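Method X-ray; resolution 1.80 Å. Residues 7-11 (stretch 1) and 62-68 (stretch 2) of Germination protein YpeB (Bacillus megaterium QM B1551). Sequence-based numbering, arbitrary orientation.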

# COMPACT_ATOMS: atom_id res chain seq x y z
N GLY A 7 -9.36 19.92 -7.44
CA GLY A 7 -8.08 19.48 -7.97
C GLY A 7 -7.17 20.63 -8.34
O GLY A 7 -6.25 20.48 -9.14
N ARG A 8 -7.43 21.80 -7.76
CA ARG A 8 -6.61 22.98 -8.02
C ARG A 8 -5.34 22.92 -7.18
O ARG A 8 -5.04 21.90 -6.57
CB ARG A 8 -7.39 24.25 -7.71
N GLU A 9 -4.59 24.01 -7.16
CA GLU A 9 -3.45 24.12 -6.27
C GLU A 9 -3.96 24.42 -4.87
O GLU A 9 -5.08 24.90 -4.70
CB GLU A 9 -2.48 25.21 -6.73
CG GLU A 9 -1.02 24.92 -6.38
CD GLU A 9 -0.08 25.22 -7.53
OE1 GLU A 9 0.40 26.37 -7.63
OE2 GLU A 9 0.18 24.30 -8.34
N VAL A 10 -3.15 24.12 -3.86
CA VAL A 10 -3.50 24.45 -2.49
C VAL A 10 -2.37 25.27 -1.85
O VAL A 10 -1.20 25.10 -2.19
CB VAL A 10 -3.78 23.19 -1.65
CG1 VAL A 10 -4.89 22.37 -2.29
CG2 VAL A 10 -2.51 22.34 -1.51
N SER A 11 -2.74 26.18 -0.95
CA SER A 11 -1.74 27.00 -0.29
C SER A 11 -1.21 26.28 0.94
O SER A 11 -1.85 25.37 1.46
CB SER A 11 -2.30 28.37 0.08
OG SER A 11 -3.35 28.25 1.03
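Stretch 2 (62-68) ITQKGGY

Stretch 2 enters as the end of a strand, Ile62 and Thr63, and then turns through Gln64 to Gly67; stretch 1 runs beside this turn in an extended but irregular conformation, with psi between 147° and 161° at Glu9, Val10 and Ser11. The two backbones are antiparallel where they meet, since Arg8 pairs with Gly66 and Val10 with Gln64, the numbering rising on one side as it falls on the other. No sheet develops: a single bridge joins Glu9 to Lys65, whose CA atoms lie 4.3 Å apart.

Two backbone hydrogen bonds define that bridge. Gly66 N donates to Arg8 O at 2.7 Å with an N-H...O angle of 150°, and Val10 N donates to Gln64 O at 2.9 Å and 148°. The same two acceptors also receive CA-H...O contacts, Lys65 CA to Arg8 O at 3.6 Å and Glu9 CA to Gln64 O at 3.5 Å, as expected where the CA atoms of a bridged pair face each other.

Side-chain packing is modest, and 282 Å² is buried in all. Val10, in the m rotamer, points toward stretch 2: its CG1 lies 3.9 Å from Gly67 N and its CG2 4.0 Å from Thr63 O. Glu9 points sideways, with CG 3.4 Å from Gln64 O, while the side chain of Lys65 leads away at its end. At Gly7 the contact is between CA atoms, 4.3 Å from Gly66 CA.

The turn is braced internally through Thr63. Its OG1 donates to Lys65 O at 2.6 Å and accepts from Tyr68 N at 2.7 Å, while Thr63 N donates to Tyr68 O at 3.2 Å. Gly66 and Gly67 have phi of 75° and 54°, values that favour glycine.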

# COMPACT_ATOMS: atom_id res chain seq x y z
N ILE A 62 2.70 16.29 0.83
CA ILE A 62 1.38 16.47 0.24
C ILE A 62 1.55 17.13 -1.13
O ILE A 62 2.45 17.95 -1.32
CB ILE A 62 0.47 17.34 1.13
CG1 ILE A 62 0.54 16.86 2.59
CG2 ILE A 62 -0.95 17.36 0.60
CD1 ILE A 62 -0.52 17.44 3.49
N THR A 63 0.71 16.75 -2.07
CA THR A 63 0.82 17.28 -3.42
C THR A 63 0.38 18.74 -3.43
O THR A 63 -0.66 19.09 -2.88
CB THR A 63 -0.03 16.46 -4.41
OG1 THR A 63 -1.39 16.39 -3.95
CG2 THR A 63 0.51 15.04 -4.51
N GLN A 64 1.20 19.59 -4.05
CA GLN A 64 0.86 21.00 -4.18
C GLN A 64 -0.47 21.11 -4.92
O GLN A 64 -1.29 21.98 -4.62
CB GLN A 64 1.96 21.76 -4.92
CG GLN A 64 3.21 22.03 -4.08
CD GLN A 64 4.21 22.93 -4.78
OE1 GLN A 64 5.39 22.60 -4.88
NE2 GLN A 64 3.74 24.08 -5.27
N LYS A 65 -0.68 20.21 -5.87
CA LYS A 65 -1.94 20.12 -6.57
C LYS A 65 -2.89 19.14 -5.88
O LYS A 65 -2.55 17.99 -5.59
CB LYS A 65 -1.67 19.72 -8.02
CG LYS A 65 -1.16 18.31 -8.21
CD LYS A 65 -0.96 17.92 -9.68
CE LYS A 65 -1.89 18.63 -10.65
NZ LYS A 65 -1.32 18.48 -12.02
N GLY A 66 -4.08 19.64 -5.54
CA GLY A 66 -5.13 18.80 -4.98
C GLY A 66 -4.96 18.36 -3.53
O GLY A 66 -5.86 17.73 -2.98
N GLY A 67 -3.82 18.67 -2.93
CA GLY A 67 -3.58 18.36 -1.53
C GLY A 67 -3.78 16.90 -1.14
O GLY A 67 -4.51 16.60 -0.18
N TYR A 68 -3.14 16.00 -1.87
CA TYR A 68 -3.25 14.56 -1.63
C TYR A 68 -2.21 14.09 -0.63
O TYR A 68 -1.04 14.44 -0.75
CB TYR A 68 -3.06 13.79 -2.94
CG TYR A 68 -4.34 13.49 -3.67
CD1 TYR A 68 -5.11 12.38 -3.33
CD2 TYR A 68 -4.79 14.30 -4.70
CE1 TYR A 68 -6.27 12.08 -4.01
CE2 TYR A 68 -5.95 14.02 -5.38
CZ TYR A 68 -6.69 12.91 -5.03
OH TYR A 68 -7.85 12.64 -5.71